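Local coordinates for thiamin pyrophosphokinase family protein (Enterococcus faecalis, PDB 3MEL) that probably transfers the pyrophosphate group of ATP to thiamine, and holds thiamine diphosphate and magnesium in its pocket, at residues L43-G48 with T67-P72; Q138-G143 with A197-D202; Y145-E150 with I206-S211; L156-L161 with A188-I193; L161-N166 with P182-Y187. All coordinates share one frame; numbering follows the deposited sequence.

Contact 1: residues L43-G48 with T67-P72; sequences LQLAVG and TLIQAP
A46 carries the tight centre of this parallel strand pair. Its N-H bonds T67 O at 2.8 Å (169°), and its own carbonyl O takes the N-H of I69 at 2.7 Å, so one residue of strand 45-48 reaches two partners on either side of L68, the register expected of parallel strands. Downstream, G48 repeats the pattern: its N-H goes more loosely to I69 O, and A71 N donates to G48 O at 2.7 Å. On one face V47 CG1 lies beside I69 CG2 at 4.0 Å, two branched side chains pointing the same way. On the other, the small A46 CB leaves room for L68 CD1 at 3.9 Å. The L45 side chain, with CG anti to its backbone N (chi1 -178°), sends CD1 against T67 CB at 3.6 Å. Glycine suits position 48: its backbone angles would press a CB against the preceding carbonyl, and D30 and D79, both magnesium ligands of this protein, lie close by. The pairing is looser at its start, where T67 N gives Q44 O a weak bond bent to 131°. Q70 is on the solvent side, its NE2 held by Y58 OH. Helix 57-64 links the strands as a beta-alpha-beta crossover and covers A46 and L68, helix 79-90 covers V47 and I69, and strand 26-29 pairs along the far side of strand 45-48.

Contact 2: residues Q138-G143 with A197-D202; sequences QYYAPG and AAFSFD
At one end of the C-terminal beta-sandwich, the turn A141-G143, following Y140, carries the chain from one sheet to the other and closes over F199 and F201 of the facing segment 197-202. F199 points the edge of its ring at the face of Y140 in a T-shaped pair, with planes at 88° and centroids 5.2 Å apart; F199 CZ leads, 3.7 Å from Y140 CG. Aromatic rings suit this place because they are long enough to span the gap between sheets. F201 has CG between its backbone N and carbonyl carbon (chi1 66°), and its ring slides under the turn. P142 CA sits over that ring, 3.8 Å from its centroid, in a CH-pi contact, while Y140 O approaches the ring edge, 3.5 Å from F201 CZ. P142 CD lies near F201 CE1, and P142 CB comes close to the backbone of D202. One hydrogen bond ties the backbones, F201 N to G143 O at 3.1 Å. Y140 is also covered by R126 through a cation-pi contact, and F199 meets Y158 edge-to-face. Apolar rings meeting between two facing sheets, with a connecting turn crossing from one to the other, belong to the core of a beta-sandwich.

Contact 3: residues Y145-E150 with I206-S211; sequences YIVPKE and IAVIQS
V147 and V208 meet across the gap between the two sheets, CG1 to CG1 at 4.0 Å. In both, CG1 stands anti to the backbone N, and the two side chains overlap while pointing in opposite directions. Q210 contributes the largest surface. Its chain runs extended beyond CG, and its amide end lies against the backbone from P148 to E150, with Q210 CD 4.0 Å from E150 CG. The E150 side chain crosses it at a slant, carboxylate and amide planes 46° apart, while K149 CG, just before E150, also lies against the amide. Further out, F199 packs on both valines, and Y140, L156 and Y158 also pack on V208. The charged tips are positioned by residues outside: E150 OE2 bonds S136 OG and K149 NZ bonds K153 O. I209 and S211 turn the other way, toward I106 and R105 of the second subunit. The strand axes are 9.9 Å apart and run at 20° to one another, the spacing of sandwich layers rather than of strands bonded within a sheet. Compact beta-branched valines therefore fill the interior gap, whereas a glutamine, whose amide has both donor and acceptor ends, could suit a buried place beside peptide groups.

Contact 4: residues L156-L161 with A188-I193; sequences LAYCCL and ASNEFI
L156 N donates to N190 O at 2.7 Å and 162°, the straighter of the two backbone bonds between the segments, which belong to strand 155-160 and to strand 185-190, the edge strand within this chain. The donor stands well above the carbonyl plane. The return bond, N190 N to L156 O, is 2.9 Å long but bent to 119° and weak. Together the two make L156 and N190 an antiparallel hydrogen-bonded pair at a place where the partner strand is interrupted: S189 takes a left-handed helical backbone conformation and turns the corner between A188 and N190. The N190 side chain secures the way out of that corner. A chi1 of -156° puts CG anti to the backbone N; from there OD1 accepts the N-H of E191 at 2.7 Å, and ND2 is held by Y174 O; an asparagine can serve both needs with one amide. Beyond the polar pair, L156 crosses F192 at about a right angle and rests on its ring. L156 CD2 lies over the face, 4.1 Å from the centroid, in a CH-pi contact, and CD1 reaches the rim at F192 CZ, 3.9 Å away. A branched leucine suits a flat ring because both methyls can touch it. A157 brings a methyl: its CB lies 3.8 Å from A188 CA, and D107 of the second subunit packs on both alanines. D107 also accepts the N-H of S189. The chemistry thus divides: backbone and asparagine amide bonds fix the corner, apolar packing seals the interior side, and an aspartate of the other subunit binds the turned peptide.

Contact 5: residues L161-N166 with P182-Y187; sequences LTPVEN and PYPTSY
P163 sets CB and CG of its ring against the carbonyl oxygen of P182, with P163 CB 3.6 Å from P182 O. P184 answers from the other segment, its CG 3.6 Å from L161 O, and the two rings approach each other through their CD atoms, P163 CD to P184 CD at 4.5 Å. The contact is wholly van der Waals, with no hydrogen bond crossing it. Proline suits such a place: its nitrogen has no hydrogen to be satisfied, and its rigid ring holds the chain extended while offering carbon to a neighbour's carbonyl. Threonines tie each side internally. T162 OG1, between the backbone N and the carbonyl carbon (chi1 67°), donates to P163 O at 3.1 Å from well above the carbonyl plane, and the same hydroxyl also bonds M205 N. T185 OG1 reaches back to Y183 O at 2.8 Å, returning to the carbonyl on the other side of P184. The T185 methyl in turn sits over one face of the Y187 ring, CG2 3.6 Å above its plane. These prolines lie just past the paired strands: C160 of strand 155-160 bonds T185 of strand 185-190, and the chain leaves that pairing through L161 toward strand 164-165. L161 packs on A207 of strand 206-211 and V164 on I206, while W114 and F117 of the second subunit, both just after its helix 106-113, cover L161 and P184, and P119 of that subunit touches Y183.

Contact 1 stands apart, its centre 31 to 37 Å from the others, in the alpha/beta catalytic part; there G48 lies about 6 Å, nearest atoms, from both a bound magnesium and thiamine diphosphate. Contacts 2 to 5 gather in the beta-sandwich. Contacts 3 and 4 have centres 8 Å apart and share a sheet through A207 N and C159 O (2.8 Å); contact 2 joins contact 3 through A197 O and V147 N (2.8 Å). Contact 5 continues contact 4 through L161. Contacts 3, 4 and 5 all touch the second subunit; D107 there, met by contacts 4 and 5, precedes H108, a thiamine diphosphate pocket residue, so the sandwich probably borders the other subunit's pocket.

Contact 1: residues L43-G48 with T67-P72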
# COMPACT_ATOMS: atom_id res chain seq x y z
N LEU A 43 -26.47 8.67 6.61
CA LEU A 43 -26.16 8.12 5.30
C LEU A 43 -26.92 9.00 4.36
O LEU A 43 -28.13 8.95 4.32
CB LEU A 43 -26.66 6.68 5.17
CG LEU A 43 -26.57 6.02 3.80
CD1 LEU A 43 -25.12 5.96 3.33
CD2 LEU A 43 -27.20 4.64 3.82
N GLN A 44 -26.21 9.84 3.63
CA GLN A 44 -26.89 10.78 2.76
C GLN A 44 -26.67 10.47 1.28
O GLN A 44 -27.42 10.95 0.42
CB GLN A 44 -26.47 12.21 3.10
CG GLN A 44 -26.85 12.62 4.50
CD GLN A 44 -26.06 13.79 4.97
OE1 GLN A 44 -26.49 14.93 4.88
NE2 GLN A 44 -24.87 13.53 5.45
N LEU A 45 -25.64 9.68 1.00
CA LEU A 45 -25.32 9.25 -0.36
C LEU A 45 -24.83 7.80 -0.35
O LEU A 45 -23.84 7.50 0.32
CB LEU A 45 -24.27 10.18 -0.99
CG LEU A 45 -23.81 9.94 -2.43
CD1 LEU A 45 -24.97 10.08 -3.41
CD2 LEU A 45 -22.67 10.89 -2.80
N ALA A 46 -25.54 6.91 -1.04
CA ALA A 46 -25.15 5.50 -1.12
C ALA A 46 -24.66 5.12 -2.53
O ALA A 46 -25.37 5.33 -3.51
CB ALA A 46 -26.27 4.61 -0.68
N VAL A 47 -23.44 4.59 -2.63
CA VAL A 47 -22.82 4.34 -3.93
C VAL A 47 -22.20 2.94 -4.08
O VAL A 47 -21.59 2.40 -3.16
CB VAL A 47 -21.73 5.38 -4.26
CG1 VAL A 47 -21.59 5.52 -5.76
CG2 VAL A 47 -22.08 6.70 -3.66
N GLY A 48 -22.33 2.38 -5.27
CA GLY A 48 -21.80 1.06 -5.53
C GLY A 48 -22.71 0.22 -6.38
O GLY A 48 -23.65 0.73 -6.96
N THR A 67 -29.83 9.89 -1.14
CA THR A 67 -29.51 9.74 -2.56
C THR A 67 -28.90 8.37 -2.79
O THR A 67 -27.91 8.01 -2.14
CB THR A 67 -28.52 10.77 -3.09
OG1 THR A 67 -28.98 12.08 -2.76
CG2 THR A 67 -28.42 10.69 -4.59
N LEU A 68 -29.49 7.62 -3.71
CA LEU A 68 -28.97 6.32 -4.08
C LEU A 68 -28.31 6.39 -5.46
O LEU A 68 -28.95 6.76 -6.45
CB LEU A 68 -30.10 5.28 -4.11
CG LEU A 68 -29.72 3.85 -4.44
CD1 LEU A 68 -28.71 3.34 -3.44
CD2 LEU A 68 -30.96 2.98 -4.46
N ILE A 69 -27.03 6.05 -5.52
CA ILE A 69 -26.40 5.78 -6.81
C ILE A 69 -26.02 4.31 -6.93
O ILE A 69 -25.00 3.87 -6.43
CB ILE A 69 -25.19 6.68 -7.05
CG1 ILE A 69 -25.66 8.13 -7.10
CG2 ILE A 69 -24.53 6.29 -8.34
CD1 ILE A 69 -24.60 9.09 -7.47
N GLN A 70 -26.89 3.54 -7.57
CA GLN A 70 -26.63 2.13 -7.84
C GLN A 70 -26.04 1.98 -9.25
O GLN A 70 -26.64 2.40 -10.23
CB GLN A 70 -27.93 1.34 -7.69
CG GLN A 70 -27.91 -0.08 -8.23
CD GLN A 70 -29.28 -0.46 -8.78
OE1 GLN A 70 -29.49 -0.47 -10.00
NE2 GLN A 70 -30.23 -0.75 -7.88
N ALA A 71 -24.85 1.41 -9.33
CA ALA A 71 -24.13 1.30 -10.60
C ALA A 71 -23.88 -0.16 -10.96
O ALA A 71 -23.97 -1.03 -10.10
CB ALA A 71 -22.82 2.07 -10.52
N PRO A 72 -23.58 -0.44 -12.24
CA PRO A 72 -23.38 -1.80 -12.79
C PRO A 72 -22.19 -2.50 -12.15
O PRO A 72 -21.16 -1.86 -11.99
CB PRO A 72 -23.07 -1.54 -14.27
CG PRO A 72 -23.60 -0.18 -14.55
CD PRO A 72 -23.46 0.60 -13.28

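Contact 2: residues Q138-G143 with A197-D202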
# COMPACT_ATOMS: atom_id res chain seq x y z
N GLN A 138 -2.14 12.46 3.01
CA GLN A 138 -2.45 13.72 2.34
C GLN A 138 -1.63 13.84 1.08
O GLN A 138 -0.50 13.34 1.04
CB GLN A 138 -2.11 14.90 3.25
CG GLN A 138 -3.28 15.45 4.04
CD GLN A 138 -3.03 16.87 4.54
OE1 GLN A 138 -2.23 17.09 5.46
NE2 GLN A 138 -3.69 17.84 3.93
N TYR A 139 -2.16 14.50 0.05
CA TYR A 139 -1.42 14.61 -1.22
C TYR A 139 -0.93 16.01 -1.50
O TYR A 139 -1.60 16.99 -1.18
CB TYR A 139 -2.24 14.08 -2.40
CG TYR A 139 -2.57 12.62 -2.27
CD1 TYR A 139 -1.67 11.64 -2.67
CD2 TYR A 139 -3.77 12.22 -1.74
CE1 TYR A 139 -1.97 10.30 -2.54
CE2 TYR A 139 -4.08 10.89 -1.61
CZ TYR A 139 -3.18 9.94 -2.00
OH TYR A 139 -3.52 8.64 -1.84
N TYR A 140 0.25 16.11 -2.11
CA TYR A 140 0.83 17.40 -2.45
C TYR A 140 1.41 17.44 -3.86
O TYR A 140 2.12 16.54 -4.27
CB TYR A 140 1.92 17.77 -1.46
CG TYR A 140 1.40 18.08 -0.08
CD1 TYR A 140 0.97 19.36 0.24
CD2 TYR A 140 1.33 17.11 0.90
CE1 TYR A 140 0.50 19.64 1.49
CE2 TYR A 140 0.85 17.38 2.15
CZ TYR A 140 0.44 18.66 2.45
OH TYR A 140 -0.02 18.94 3.71
N ALA A 141 1.10 18.51 -4.59
CA ALA A 141 1.82 18.83 -5.80
C ALA A 141 2.94 19.79 -5.42
O ALA A 141 2.96 20.29 -4.30
CB ALA A 141 0.90 19.45 -6.80
N PRO A 142 3.88 20.07 -6.35
CA PRO A 142 5.03 20.92 -6.05
C PRO A 142 4.66 22.26 -5.41
O PRO A 142 3.88 23.03 -5.96
CB PRO A 142 5.63 21.18 -7.43
CG PRO A 142 5.28 19.99 -8.20
CD PRO A 142 3.90 19.60 -7.74
N GLY A 143 5.25 22.53 -4.25
CA GLY A 143 5.06 23.80 -3.60
C GLY A 143 5.90 23.86 -2.35
O GLY A 143 6.90 23.15 -2.24
N ALA A 197 5.91 20.28 10.74
CA ALA A 197 7.12 20.14 9.94
C ALA A 197 6.92 20.97 8.69
O ALA A 197 5.85 21.52 8.48
CB ALA A 197 7.37 18.70 9.61
N ALA A 198 7.95 21.09 7.87
CA ALA A 198 7.81 21.78 6.60
C ALA A 198 8.63 21.10 5.51
O ALA A 198 9.57 20.36 5.80
CB ALA A 198 8.18 23.24 6.74
N PHE A 199 8.26 21.34 4.25
CA PHE A 199 8.96 20.75 3.11
C PHE A 199 8.54 21.41 1.81
O PHE A 199 7.47 22.01 1.72
CB PHE A 199 8.68 19.25 3.02
CG PHE A 199 7.35 18.92 2.38
CD1 PHE A 199 7.28 18.51 1.05
CD2 PHE A 199 6.17 19.01 3.11
CE1 PHE A 199 6.05 18.20 0.46
CE2 PHE A 199 4.92 18.70 2.53
CZ PHE A 199 4.87 18.29 1.19
N SER A 200 9.38 21.27 0.79
CA SER A 200 9.09 21.83 -0.52
C SER A 200 9.76 21.04 -1.64
O SER A 200 10.69 20.26 -1.39
CB SER A 200 9.47 23.32 -0.59
OG SER A 200 10.59 23.61 0.23
N PHE A 201 9.26 21.23 -2.86
CA PHE A 201 9.75 20.52 -4.03
C PHE A 201 9.19 21.13 -5.31
O PHE A 201 8.19 21.85 -5.28
CB PHE A 201 9.47 19.01 -3.92
CG PHE A 201 8.01 18.64 -3.94
CD1 PHE A 201 7.43 18.11 -5.09
CD2 PHE A 201 7.22 18.77 -2.81
CE1 PHE A 201 6.10 17.75 -5.12
CE2 PHE A 201 5.89 18.40 -2.84
CZ PHE A 201 5.33 17.90 -3.99
N ASP A 202 9.85 20.85 -6.43
CA ASP A 202 9.54 21.55 -7.68
C ASP A 202 8.74 20.70 -8.64
O ASP A 202 8.03 21.23 -9.49
CB ASP A 202 10.82 21.99 -8.39
CG ASP A 202 11.60 23.06 -7.64
OD1 ASP A 202 11.05 23.66 -6.68
OD2 ASP A 202 12.77 23.29 -8.02

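Contact 3: residues Y145-E150 with I206-S211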
# COMPACT_ATOMS: atom_id res chain seq x y z
N TYR A 145 5.26 23.88 1.96
CA TYR A 145 4.15 23.52 2.83
C TYR A 145 4.50 23.40 4.31
O TYR A 145 5.65 23.13 4.68
CB TYR A 145 3.50 22.22 2.34
CG TYR A 145 3.08 22.30 0.90
CD1 TYR A 145 2.06 23.15 0.52
CD2 TYR A 145 3.72 21.56 -0.08
CE1 TYR A 145 1.68 23.25 -0.79
CE2 TYR A 145 3.34 21.66 -1.40
CZ TYR A 145 2.31 22.52 -1.75
OH TYR A 145 1.90 22.65 -3.06
N ILE A 146 3.50 23.64 5.15
CA ILE A 146 3.60 23.30 6.56
C ILE A 146 2.72 22.07 6.81
O ILE A 146 1.62 21.96 6.27
CB ILE A 146 3.20 24.48 7.49
CG1 ILE A 146 1.83 25.02 7.08
CG2 ILE A 146 4.27 25.57 7.43
CD1 ILE A 146 1.33 26.26 7.87
N VAL A 147 3.22 21.14 7.60
CA VAL A 147 2.52 19.90 7.84
C VAL A 147 2.21 19.79 9.33
O VAL A 147 3.06 19.35 10.11
CB VAL A 147 3.36 18.70 7.39
CG1 VAL A 147 2.65 17.40 7.70
CG2 VAL A 147 3.69 18.81 5.90
N PRO A 148 0.99 20.18 9.73
CA PRO A 148 0.67 20.17 11.16
C PRO A 148 0.57 18.75 11.69
O PRO A 148 -0.10 17.92 11.08
CB PRO A 148 -0.70 20.87 11.22
CG PRO A 148 -0.88 21.52 9.87
CD PRO A 148 -0.13 20.64 8.91
N LYS A 149 1.23 18.46 12.80
CA LYS A 149 1.17 17.13 13.36
C LYS A 149 -0.22 16.74 13.85
O LYS A 149 -0.92 17.53 14.50
CB LYS A 149 2.16 16.98 14.50
CG LYS A 149 2.11 15.61 15.14
CD LYS A 149 2.94 15.60 16.39
CE LYS A 149 2.62 14.42 17.25
NZ LYS A 149 3.41 13.27 16.78
N GLU A 150 -0.62 15.51 13.53
CA GLU A 150 -1.81 14.90 14.09
C GLU A 150 -1.51 14.36 15.48
O GLU A 150 -0.55 13.61 15.67
CB GLU A 150 -2.34 13.80 13.16
CG GLU A 150 -2.83 14.38 11.85
CD GLU A 150 -3.56 13.36 10.99
OE1 GLU A 150 -3.70 12.20 11.44
OE2 GLU A 150 -4.01 13.74 9.87
N ILE A 206 3.88 13.95 -4.02
CA ILE A 206 4.20 13.30 -2.76
C ILE A 206 2.95 13.04 -1.95
O ILE A 206 1.96 13.80 -1.99
CB ILE A 206 5.21 14.11 -1.92
CG1 ILE A 206 6.40 14.52 -2.78
CG2 ILE A 206 5.67 13.29 -0.72
CD1 ILE A 206 7.31 15.51 -2.11
N ALA A 207 2.99 11.94 -1.23
CA ALA A 207 1.93 11.58 -0.33
C ALA A 207 2.52 11.72 1.05
O ALA A 207 3.35 10.91 1.46
CB ALA A 207 1.49 10.13 -0.57
N VAL A 208 2.13 12.76 1.77
CA VAL A 208 2.60 12.87 3.12
C VAL A 208 1.79 11.89 3.95
O VAL A 208 0.56 11.88 3.87
CB VAL A 208 2.45 14.31 3.63
CG1 VAL A 208 2.70 14.37 5.13
CG2 VAL A 208 3.39 15.22 2.87
N ILE A 209 2.47 11.04 4.71
CA ILE A 209 1.78 10.04 5.53
C ILE A 209 2.17 10.13 7.00
O ILE A 209 3.34 10.12 7.33
CB ILE A 209 2.04 8.59 5.04
CG1 ILE A 209 1.42 8.36 3.66
CG2 ILE A 209 1.49 7.58 6.03
CD1 ILE A 209 1.68 6.98 3.11
N GLN A 210 1.17 10.21 7.88
CA GLN A 210 1.39 10.17 9.32
C GLN A 210 0.80 8.89 9.89
O GLN A 210 -0.32 8.54 9.58
CB GLN A 210 0.79 11.38 10.01
CG GLN A 210 1.42 12.71 9.61
CD GLN A 210 0.94 13.88 10.48
OE1 GLN A 210 0.57 14.93 9.96
NE2 GLN A 210 0.96 13.69 11.80
N SER A 211 1.55 8.21 10.75
CA SER A 211 1.20 6.85 11.14
C SER A 211 1.58 6.60 12.59
O SER A 211 2.21 7.46 13.21
CB SER A 211 1.92 5.85 10.23
OG SER A 211 3.31 6.17 10.06

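Contact 4: residues L156-L161 with A188-I193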
# COMPACT_ATOMS: atom_id res chain seq x y z
N LEU A 156 6.20 10.38 10.66
CA LEU A 156 5.98 11.23 9.50
C LEU A 156 6.69 10.61 8.29
O LEU A 156 7.76 10.03 8.42
CB LEU A 156 6.50 12.64 9.77
CG LEU A 156 6.48 13.70 8.66
CD1 LEU A 156 5.07 13.98 8.12
CD2 LEU A 156 7.15 14.98 9.14
N ALA A 157 6.11 10.72 7.11
CA ALA A 157 6.71 10.08 5.95
C ALA A 157 6.49 10.91 4.71
O ALA A 157 5.42 11.49 4.49
CB ALA A 157 6.14 8.71 5.77
N TYR A 158 7.54 11.01 3.90
CA TYR A 158 7.40 11.59 2.58
C TYR A 158 7.55 10.48 1.55
O TYR A 158 8.65 9.98 1.29
CB TYR A 158 8.39 12.72 2.37
CG TYR A 158 8.15 13.87 3.31
CD1 TYR A 158 7.33 14.93 2.94
CD2 TYR A 158 8.71 13.89 4.58
CE1 TYR A 158 7.09 15.99 3.81
CE2 TYR A 158 8.50 14.92 5.44
CZ TYR A 158 7.68 15.97 5.06
OH TYR A 158 7.48 17.00 5.94
N CYS A 159 6.41 10.08 1.02
CA CYS A 159 6.33 9.01 0.04
C CYS A 159 6.23 9.65 -1.33
O CYS A 159 5.22 10.26 -1.66
CB CYS A 159 5.12 8.15 0.35
SG CYS A 159 5.21 7.44 2.00
N CYS A 160 7.30 9.58 -2.11
CA CYS A 160 7.32 10.16 -3.44
C CYS A 160 6.71 9.18 -4.42
O CYS A 160 7.29 8.13 -4.70
CB CYS A 160 8.75 10.49 -3.85
SG CYS A 160 9.56 11.59 -2.69
N LEU A 161 5.54 9.52 -4.95
CA LEU A 161 4.83 8.59 -5.80
C LEU A 161 5.47 8.55 -7.19
O LEU A 161 5.32 7.57 -7.96
CB LEU A 161 3.36 8.96 -5.87
CG LEU A 161 2.69 8.96 -4.50
CD1 LEU A 161 1.25 9.45 -4.62
CD2 LEU A 161 2.78 7.58 -3.85
N ALA A 188 10.22 7.04 5.11
CA ALA A 188 9.29 6.68 6.14
C ALA A 188 9.97 6.73 7.49
O ALA A 188 11.18 6.86 7.57
CB ALA A 188 8.76 5.30 5.88
N SER A 189 9.17 6.65 8.55
CA SER A 189 9.67 6.63 9.93
C SER A 189 10.40 7.90 10.36
O SER A 189 11.15 7.91 11.32
CB SER A 189 10.52 5.38 10.19
OG SER A 189 9.84 4.22 9.72
N ASN A 190 10.17 8.98 9.64
CA ASN A 190 10.58 10.29 10.12
C ASN A 190 9.71 10.69 11.33
O ASN A 190 8.68 10.09 11.58
CB ASN A 190 10.46 11.31 8.99
CG ASN A 190 11.36 12.49 9.20
OD1 ASN A 190 11.82 12.73 10.32
ND2 ASN A 190 11.63 13.24 8.14
N GLU A 191 10.15 11.69 12.10
CA GLU A 191 9.40 12.17 13.26
C GLU A 191 9.29 13.69 13.31
O GLU A 191 10.11 14.41 12.74
CB GLU A 191 10.00 11.66 14.56
CG GLU A 191 9.99 10.17 14.74
CD GLU A 191 10.71 9.73 16.02
OE1 GLU A 191 10.96 10.60 16.87
OE2 GLU A 191 11.01 8.54 16.17
N PHE A 192 8.25 14.16 13.98
CA PHE A 192 8.09 15.58 14.25
C PHE A 192 8.98 15.94 15.43
O PHE A 192 9.08 15.18 16.39
CB PHE A 192 6.65 15.89 14.62
CG PHE A 192 5.72 15.91 13.44
CD1 PHE A 192 5.55 17.07 12.71
CD2 PHE A 192 5.02 14.76 13.07
CE1 PHE A 192 4.69 17.10 11.62
CE2 PHE A 192 4.16 14.78 11.99
CZ PHE A 192 4.00 15.95 11.26
N ILE A 193 9.64 17.10 15.35
CA ILE A 193 10.32 17.62 16.52
C ILE A 193 9.47 18.73 17.15
O ILE A 193 9.47 18.92 18.37
CB ILE A 193 11.77 18.08 16.24
CG1 ILE A 193 11.82 19.13 15.13
CG2 ILE A 193 12.67 16.88 15.89
CD1 ILE A 193 13.23 19.59 14.81

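Contact 5: residues L161-N166 with P182-Y187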
# COMPACT_ATOMS: atom_id res chain seq x y z
N LEU A 161 5.54 9.52 -4.95
CA LEU A 161 4.83 8.59 -5.80
C LEU A 161 5.47 8.55 -7.19
O LEU A 161 5.32 7.57 -7.96
CB LEU A 161 3.36 8.96 -5.87
CG LEU A 161 2.69 8.96 -4.50
CD1 LEU A 161 1.25 9.45 -4.62
CD2 LEU A 161 2.78 7.58 -3.85
N THR A 162 6.20 9.62 -7.49
CA THR A 162 6.88 9.75 -8.76
C THR A 162 8.27 10.25 -8.49
O THR A 162 8.56 10.72 -7.39
CB THR A 162 6.22 10.83 -9.57
OG1 THR A 162 6.45 12.08 -8.92
CG2 THR A 162 4.74 10.57 -9.69
N PRO A 163 9.15 10.19 -9.50
CA PRO A 163 10.43 10.87 -9.28
C PRO A 163 10.15 12.31 -8.85
O PRO A 163 9.38 13.00 -9.52
CB PRO A 163 11.07 10.87 -10.68
CG PRO A 163 10.28 9.92 -11.50
CD PRO A 163 8.92 9.85 -10.91
N VAL A 164 10.75 12.75 -7.74
CA VAL A 164 10.59 14.13 -7.26
C VAL A 164 11.90 14.92 -7.45
O VAL A 164 12.98 14.34 -7.47
CB VAL A 164 10.10 14.19 -5.78
CG1 VAL A 164 10.51 15.48 -5.11
CG2 VAL A 164 8.61 14.01 -5.72
N GLU A 165 11.78 16.23 -7.61
CA GLU A 165 12.95 17.09 -7.79
C GLU A 165 13.08 18.17 -6.72
O GLU A 165 12.09 18.79 -6.32
CB GLU A 165 12.93 17.74 -9.17
CG GLU A 165 13.52 16.88 -10.27
CD GLU A 165 13.45 17.57 -11.62
OE1 GLU A 165 12.89 18.69 -11.67
OE2 GLU A 165 13.95 16.99 -12.61
N ASN A 166 14.32 18.41 -6.28
CA ASN A 166 14.65 19.47 -5.33
C ASN A 166 13.78 19.34 -4.09
O ASN A 166 13.00 20.23 -3.78
CB ASN A 166 14.50 20.85 -5.98
CG ASN A 166 15.07 21.98 -5.12
OD1 ASN A 166 16.06 21.81 -4.41
ND2 ASN A 166 14.43 23.14 -5.19
N PRO A 182 15.08 10.07 -7.87
CA PRO A 182 15.09 9.61 -9.27
C PRO A 182 13.95 8.65 -9.62
O PRO A 182 13.67 8.43 -10.79
CB PRO A 182 16.44 8.88 -9.38
CG PRO A 182 17.12 9.05 -8.02
CD PRO A 182 16.04 9.32 -7.05
N TYR A 183 13.30 8.10 -8.60
CA TYR A 183 12.23 7.13 -8.80
C TYR A 183 11.44 7.05 -7.49
O TYR A 183 11.90 7.52 -6.46
CB TYR A 183 12.84 5.78 -9.16
CG TYR A 183 13.98 5.41 -8.26
CD1 TYR A 183 13.75 4.78 -7.05
CD2 TYR A 183 15.30 5.74 -8.59
CE1 TYR A 183 14.78 4.46 -6.20
CE2 TYR A 183 16.34 5.42 -7.73
CZ TYR A 183 16.07 4.78 -6.55
OH TYR A 183 17.07 4.45 -5.67
N PRO A 184 10.24 6.46 -7.52
CA PRO A 184 9.46 6.30 -6.29
C PRO A 184 10.28 5.90 -5.06
O PRO A 184 10.99 4.90 -5.06
CB PRO A 184 8.47 5.20 -6.67
CG PRO A 184 8.24 5.40 -8.14
CD PRO A 184 9.50 5.98 -8.71
N THR A 185 10.18 6.69 -4.00
CA THR A 185 10.96 6.46 -2.78
C THR A 185 10.15 6.83 -1.55
O THR A 185 9.55 7.91 -1.50
CB THR A 185 12.25 7.30 -2.77
OG1 THR A 185 13.05 6.98 -3.91
CG2 THR A 185 13.03 7.03 -1.50
N SER A 186 10.14 5.95 -0.56
CA SER A 186 9.34 6.17 0.63
C SER A 186 10.23 6.52 1.81
O SER A 186 10.76 5.62 2.47
CB SER A 186 8.51 4.93 0.97
OG SER A 186 7.69 5.15 2.10
N TYR A 187 10.41 7.81 2.05
CA TYR A 187 11.11 8.26 3.25
C TYR A 187 10.19 8.19 4.46
O TYR A 187 9.48 9.14 4.80
CB TYR A 187 11.64 9.67 3.07
CG TYR A 187 12.51 9.89 1.86
CD1 TYR A 187 13.89 9.66 1.92
CD2 TYR A 187 11.97 10.36 0.68
CE1 TYR A 187 14.69 9.88 0.82
CE2 TYR A 187 12.75 10.59 -0.42
CZ TYR A 187 14.11 10.34 -0.35
OH TYR A 187 14.90 10.57 -1.47